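Local coordinates for protein hexameric cytochrome (PDB 2OYY) that binds a heme b group through an axial tyrosine ligand and assembles as a hexamer, its physiological role still being unknown, at residues P7-A12 with A68-Y73; L20-S25 with A58-H63. All coordinates share one frame; numbering follows the deposited sequence.

Contact 1: residues P7-A12 with A68-Y73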
loop_
_atom_site.group_PDB
_atom_site.type_symbol
_atom_site.label_atom_id
_atom_site.label_comp_id
_atom_site.label_asym_id
_atom_site.label_seq_id
_atom_site.Cartn_x
_atom_site.Cartn_y
_atom_site.Cartn_z
ATOM N N PRO A 7 -9.984 14.183 -18.294
ATOM C CA PRO A 7 -10.303 13.699 -19.644
ATOM C C PRO A 7 -9.643 12.361 -19.953
ATOM O O PRO A 7 -10.308 11.445 -20.452
ATOM C CB PRO A 7 -9.750 14.800 -20.563
ATOM C CG PRO A 7 -8.712 15.490 -19.771
ATOM C CD PRO A 7 -9.143 15.397 -18.333
ATOM N N THR A 8 -8.345 12.261 -19.655
ATOM C CA THR A 8 -7.566 11.050 -19.912
ATOM C C THR A 8 -6.403 10.881 -18.958
ATOM O O THR A 8 -6.025 11.798 -18.224
ATOM C CB THR A 8 -6.945 11.031 -21.327
ATOM O OG1 THR A 8 -6.190 12.231 -21.526
ATOM C CG2 THR A 8 -8.010 10.864 -22.426
ATOM N N LEU A 9 -5.832 9.683 -19.006
ATOM C CA LEU A 9 -4.660 9.323 -18.245
ATOM C C LEU A 9 -3.487 9.308 -19.188
ATOM O O LEU A 9 -2.338 9.168 -18.766
ATOM C CB LEU A 9 -4.814 7.924 -17.670
ATOM C CG LEU A 9 -5.930 7.583 -16.703
ATOM C CD1 LEU A 9 -5.820 6.078 -16.406
ATOM C CD2 LEU A 9 -5.811 8.428 -15.435
ATOM N N VAL A 10 -3.770 9.419 -20.474
ATOM C CA VAL A 10 -2.697 9.453 -21.458
ATOM C C VAL A 10 -1.920 10.768 -21.277
ATOM O O VAL A 10 -2.502 11.854 -21.203
ATOM C CB VAL A 10 -3.217 9.254 -22.884
ATOM C CG1 VAL A 10 -2.074 9.239 -23.876
ATOM C CG2 VAL A 10 -4.021 7.953 -22.967
ATOM N N THR A 11 -0.602 10.630 -21.162
ATOM C CA THR A 11 0.307 11.718 -20.860
ATOM C C THR A 11 1.484 11.670 -21.850
ATOM O O THR A 11 2.044 10.601 -22.091
ATOM C CB THR A 11 0.787 11.583 -19.392
ATOM O OG1 THR A 11 0.004 12.428 -18.529
ATOM C CG2 THR A 11 2.225 11.946 -19.268
ATOM N N ALA A 12 1.842 12.824 -22.424
ATOM C CA ALA A 12 2.892 12.896 -23.459
ATOM C C ALA A 12 4.268 12.432 -22.975
ATOM O O ALA A 12 4.958 11.683 -23.678
ATOM C CB ALA A 12 2.985 14.308 -24.043
ATOM N N ALA A 68 1.464 5.332 -15.320
ATOM C CA ALA A 68 2.579 4.811 -16.081
ATOM C C ALA A 68 2.064 3.669 -16.941
ATOM O O ALA A 68 2.355 3.603 -18.143
ATOM C CB ALA A 68 3.687 4.335 -15.149
ATOM N N ALA A 69 1.274 2.792 -16.323
ATOM C CA ALA A 69 0.677 1.662 -17.017
ATOM C C ALA A 69 -0.276 2.152 -18.085
ATOM O O ALA A 69 -0.369 1.551 -19.149
ATOM C CB ALA A 69 -0.053 0.727 -16.032
ATOM N N ALA A 70 -0.981 3.244 -17.806
ATOM C CA ALA A 70 -1.896 3.791 -18.806
ATOM C C ALA A 70 -1.135 4.185 -20.080
ATOM O O ALA A 70 -1.633 4.030 -21.187
ATOM C CB ALA A 70 -2.685 4.969 -18.236
ATOM N N ASN A 71 0.089 4.665 -19.907
ATOM C CA ASN A 71 0.934 5.074 -21.027
ATOM C C ASN A 71 1.901 3.997 -21.517
ATOM O O ASN A 71 2.836 4.302 -22.254
ATOM C CB ASN A 71 1.721 6.336 -20.656
ATOM C CG ASN A 71 0.826 7.514 -20.424
ATOM O OD1 ASN A 71 0.347 7.746 -19.305
ATOM N ND2 ASN A 71 0.572 8.266 -21.486
ATOM N N ASP A 72 1.669 2.747 -21.115
ATOM C CA ASP A 72 2.574 1.644 -21.430
ATOM C C ASP A 72 4.008 2.085 -21.134
ATOM O O ASP A 72 4.935 1.819 -21.915
ATOM C CB ASP A 72 2.408 1.200 -22.892
ATOM C CG ASP A 72 3.352 0.068 -23.273
ATOM O OD1 ASP A 72 3.610 -0.113 -24.485
ATOM O OD2 ASP A 72 3.850 -0.635 -22.355
ATOM N N TYR A 73 4.153 2.806 -20.016
ATOM C CA TYR A 73 5.445 3.259 -19.493
ATOM C C TYR A 73 6.241 4.148 -20.455
ATOM O O TYR A 73 7.480 4.151 -20.443
ATOM C CB TYR A 73 6.269 2.058 -19.016
ATOM C CG TYR A 73 5.508 1.158 -18.059
ATOM C CD1 TYR A 73 5.364 1.500 -16.705
ATOM C CD2 TYR A 73 4.933 -0.035 -18.501
ATOM C CE1 TYR A 73 4.665 0.691 -15.838
ATOM C CE2 TYR A 73 4.232 -0.856 -17.635
ATOM C CZ TYR A 73 4.101 -0.482 -16.311
ATOM O OH TYR A 73 3.402 -1.284 -15.454
#
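The turn that presents A70 and N71 to L9 and T11 is tied together at A68 O, which takes the amide of Y73 (Y73 N to A68 O 2.7 Å) and, more weakly, that of N71. With D72 N bound to A69 O and D72 at a positive phi of 47°, this is a Schellman motif, and it closes helix 50-70 a few residues from the C-terminus. The incoming loop, which precedes helix 14-32, illustrates how an irregular segment can dock on such a helix end. L9 supplies the apolar half: its CB lies 3.7 Å from A70 CB, and its CD1 lies 3.8 Å from the same A70 CB, so one methyl is met at two points. N71 supplies the polar half. Its CG stands anti to its own carbonyl carbon (chi1 -65°), beside the backbone N, and the flat amide end comes in against the backbone of the loop, with N71 CG 3.5 Å from T11 N and 3.7 Å from T11 O. The side chain of V10 slants across that of N71. T11 O accepts a hydrogen bond from the indole NH of W74 of the same chain, while W74 of a neighbouring subunit packs on L9. The chemistry implies that the N71 side chain probably meets the loop largely through main-chain polar atoms, with L9 on A70 as the apolar part.

Contact 2: residues L20-S25 with A58-H63. With HEM (protoporphyrin IX containing Fe), chain J.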
loop_
_atom_site.group_PDB
_atom_site.type_symbol
_atom_site.label_atom_id
_atom_site.label_comp_id
_atom_site.label_asym_id
_atom_site.label_seq_id
_atom_site.Cartn_x
_atom_site.Cartn_y
_atom_site.Cartn_z
ATOM N N LEU A 20 0.424 14.541 -13.321
ATOM C CA LEU A 20 -0.950 14.076 -13.352
ATOM C C LEU A 20 -1.209 13.254 -12.103
ATOM O O LEU A 20 -2.309 13.283 -11.567
ATOM C CB LEU A 20 -1.258 13.279 -14.635
ATOM C CG LEU A 20 -2.678 12.699 -14.764
ATOM C CD1 LEU A 20 -3.726 13.760 -14.574
ATOM C CD2 LEU A 20 -2.909 11.957 -16.079
ATOM N N ALA A 21 -0.184 12.537 -11.641
ATOM C CA ALA A 21 -0.269 11.702 -10.434
ATOM C C ALA A 21 -0.436 12.541 -9.172
ATOM O O ALA A 21 -1.224 12.187 -8.289
ATOM C CB ALA A 21 0.947 10.808 -10.305
ATOM N N VAL A 22 0.312 13.651 -9.099
ATOM C CA VAL A 22 0.187 14.604 -7.989
ATOM C C VAL A 22 -1.214 15.200 -8.051
ATOM O O VAL A 22 -1.863 15.443 -7.010
ATOM C CB VAL A 22 1.257 15.747 -8.053
ATOM C CG1 VAL A 22 1.092 16.716 -6.876
ATOM C CG2 VAL A 22 2.679 15.182 -8.063
ATOM N N LYS A 23 -1.689 15.421 -9.273
ATOM C CA LYS A 23 -3.016 16.007 -9.457
ATOM C C LYS A 23 -4.069 15.065 -8.938
ATOM O O LYS A 23 -4.900 15.461 -8.133
ATOM C CB LYS A 23 -3.297 16.351 -10.922
ATOM C CG LYS A 23 -4.695 16.901 -11.163
ATOM C CD LYS A 23 -4.842 17.399 -12.579
ATOM C CE LYS A 23 -6.275 17.836 -12.877
ATOM N NZ LYS A 23 -6.415 18.249 -14.316
ATOM N N LEU A 24 -4.024 13.817 -9.393
ATOM C CA LEU A 24 -4.989 12.811 -8.971
ATOM C C LEU A 24 -5.069 12.637 -7.455
ATOM O O LEU A 24 -6.128 12.305 -6.913
ATOM C CB LEU A 24 -4.700 11.478 -9.649
ATOM C CG LEU A 24 -5.148 11.376 -11.110
ATOM C CD1 LEU A 24 -5.139 9.928 -11.564
ATOM C CD2 LEU A 24 -6.534 11.980 -11.330
ATOM N N SER A 25 -3.947 12.875 -6.785
ATOM C CA SER A 25 -3.861 12.735 -5.348
ATOM C C SER A 25 -4.619 13.853 -4.667
ATOM O O SER A 25 -5.319 13.626 -3.687
ATOM C CB SER A 25 -2.398 12.769 -4.897
ATOM O OG SER A 25 -1.657 11.705 -5.470
ATOM N N ALA A 58 3.640 8.639 -0.902
ATOM C CA ALA A 58 3.085 7.288 -0.990
ATOM C C ALA A 58 1.867 7.247 -1.932
ATOM O O ALA A 58 1.726 6.332 -2.744
ATOM C CB ALA A 58 2.741 6.763 0.368
ATOM N N VAL A 59 1.015 8.266 -1.806
ATOM C CA VAL A 59 -0.230 8.365 -2.560
ATOM C C VAL A 59 0.111 8.558 -4.007
ATOM O O VAL A 59 -0.315 7.771 -4.852
ATOM C CB VAL A 59 -1.100 9.555 -2.108
ATOM C CG1 VAL A 59 -2.357 9.619 -2.936
ATOM C CG2 VAL A 59 -1.470 9.451 -0.625
ATOM N N VAL A 60 0.904 9.591 -4.286
ATOM C CA VAL A 60 1.315 9.875 -5.654
ATOM C C VAL A 60 2.062 8.721 -6.307
ATOM O O VAL A 60 2.030 8.594 -7.523
ATOM C CB VAL A 60 2.116 11.202 -5.780
ATOM C CG1 VAL A 60 2.426 11.789 -4.418
ATOM C CG2 VAL A 60 3.378 11.020 -6.647
ATOM N N ALA A 61 2.719 7.889 -5.490
ATOM C CA ALA A 61 3.390 6.664 -5.936
ATOM C C ALA A 61 2.380 5.677 -6.484
ATOM O O ALA A 61 2.547 5.154 -7.602
ATOM C CB ALA A 61 4.192 6.032 -4.805
ATOM N N THR A 62 1.320 5.435 -5.716
ATOM C CA THR A 62 0.247 4.580 -6.189
ATOM C C THR A 62 -0.315 5.098 -7.515
ATOM O O THR A 62 -0.416 4.349 -8.474
ATOM C CB THR A 62 -0.856 4.413 -5.148
ATOM O OG1 THR A 62 -0.274 3.883 -3.960
ATOM C CG2 THR A 62 -1.890 3.437 -5.631
ATOM N N HIS A 63 -0.660 6.377 -7.569
ATOM C CA HIS A 63 -1.227 6.948 -8.778
ATOM C C HIS A 63 -0.259 6.873 -9.962
ATOM O O HIS A 63 -0.651 6.451 -11.057
ATOM C CB HIS A 63 -1.667 8.393 -8.547
ATOM C CG HIS A 63 -3.013 8.517 -7.916
ATOM N ND1 HIS A 63 -4.162 8.064 -8.525
ATOM C CD2 HIS A 63 -3.397 9.049 -6.733
ATOM C CE1 HIS A 63 -5.198 8.319 -7.753
ATOM N NE2 HIS A 63 -4.762 8.916 -6.660
HETATM C CHA HEM J . -0.356 22.627 -2.326
HETATM C CHB HEM J . 0.434 18.008 -3.335
HETATM C CHC HEM J . -2.687 16.714 0.110
HETATM C CHD HEM J . -3.888 21.356 0.787
HETATM C C1A HEM J . 0.152 21.496 -2.896
HETATM C C2A HEM J . 1.155 21.454 -3.945
HETATM C C3A HEM J . 1.379 20.166 -4.228
HETATM C C4A HEM J . 0.518 19.372 -3.365
HETATM C CMA HEM J . 2.366 19.594 -5.272
HETATM C CAA HEM J . 1.827 22.696 -4.584
HETATM C CBA HEM J . 2.887 23.273 -3.630
HETATM C CGA HEM J . 3.545 24.500 -4.227
HETATM O O1A HEM J . 3.878 24.508 -5.440
HETATM O O2A HEM J . 3.738 25.491 -3.489
HETATM C C1B HEM J . -0.357 17.258 -2.498
HETATM C C2B HEM J . -0.455 15.819 -2.532
HETATM C C3B HEM J . -1.318 15.449 -1.574
HETATM C C4B HEM J . -1.790 16.652 -0.922
HETATM C CMB HEM J . 0.320 14.911 -3.518
HETATM C CAB HEM J . -1.744 14.006 -1.217
HETATM C CBB HEM J . -2.997 13.595 -1.436
HETATM C C1C HEM J . -3.263 17.864 0.603
HETATM C C2C HEM J . -4.221 17.919 1.678
HETATM C C3C HEM J . -4.563 19.198 1.870
HETATM C C4C HEM J . -3.826 19.994 0.912
HETATM C CMC HEM J . -4.725 16.676 2.441
HETATM C CAC HEM J . -5.530 19.769 2.921
HETATM C CBC HEM J . -6.826 19.518 2.874
HETATM C C1D HEM J . -3.053 22.121 0.005
HETATM C C2D HEM J . -3.126 23.560 -0.104
HETATM C C3D HEM J . -2.041 23.936 -1.070
HETATM C C4D HEM J . -1.403 22.704 -1.450
HETATM C CMD HEM J . -4.090 24.540 0.582
HETATM C CAD HEM J . -1.689 25.369 -1.514
HETATM C CBD HEM J . -0.618 25.801 -0.513
HETATM C CGD HEM J . -0.130 27.196 -0.763
HETATM O O1D HEM J . -0.952 28.127 -0.541
HETATM O O2D HEM J . 1.065 27.353 -1.161
HETATM N NA HEM J . -0.208 20.209 -2.563
HETATM N NB HEM J . -1.185 17.736 -1.502
HETATM N NC HEM J . -3.038 19.155 0.153
HETATM N ND HEM J . -2.020 21.648 -0.803
HETATM FE FE HEM J . -1.437 19.657 -1.070
#
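The imidazole of H63 lies beneath L24, whose CB stands 3.6 Å from the ring centroid and only 10° off the normal, a CH-pi contact over the middle of one face. It is one element of a helix-helix crossing in this all-helical heme protein: the axes of the short segments 20-25 and 58-63 approach to 8.2 Å at 117°. CG of H63 is anti to its carbonyl carbon (chi1 -82°); while L24 CB covers one face of the ring, S25 OG approaches CD2 obliquely. A21 fits the closest backbone approach, its CB 3.7 Å from V60 O and also near H63 CB. F64 of a neighbouring subunit packs on L24, so the assembly adds to this buried interface. Toward the heme, V22 touches a ring methyl (V22 CG1 to HEM CMA 3.5 Å) and V60 another (V60 CG1 to HEM CMB 3.9 Å); the side chain of V22 lies about 8 Å from that of Y46, the axial iron ligand. The hydroxyl of S25, set against V59 CG1 at 3.4 Å, is satisfied within its own helix: S25 OG donates to A21 O at 2.9 Å, arriving on the opposite face of that carbonyl's plane from S25 N.

Read together, the two contacts show one long helix, 50-70, used at two depths. Contact 2 is wholly buried near the centre of the chain, joins that helix to helix 14-32 and borders the heme; contact 1 is partly buried at the periphery, away from the cofactor, and joins the helix end to the loop leading into helix 14-32. Their chemistry follows: the inner crossing works through apolar surface and a ring face, the outer one combines a small apolar patch with a polar side chain set against main chain. L20, on helix segment 20-25, packs against the loop of contact 1, its CD2 3.8 Å from L9 CA and touching T8 and T11 too. Both also meet a neighbouring subunit.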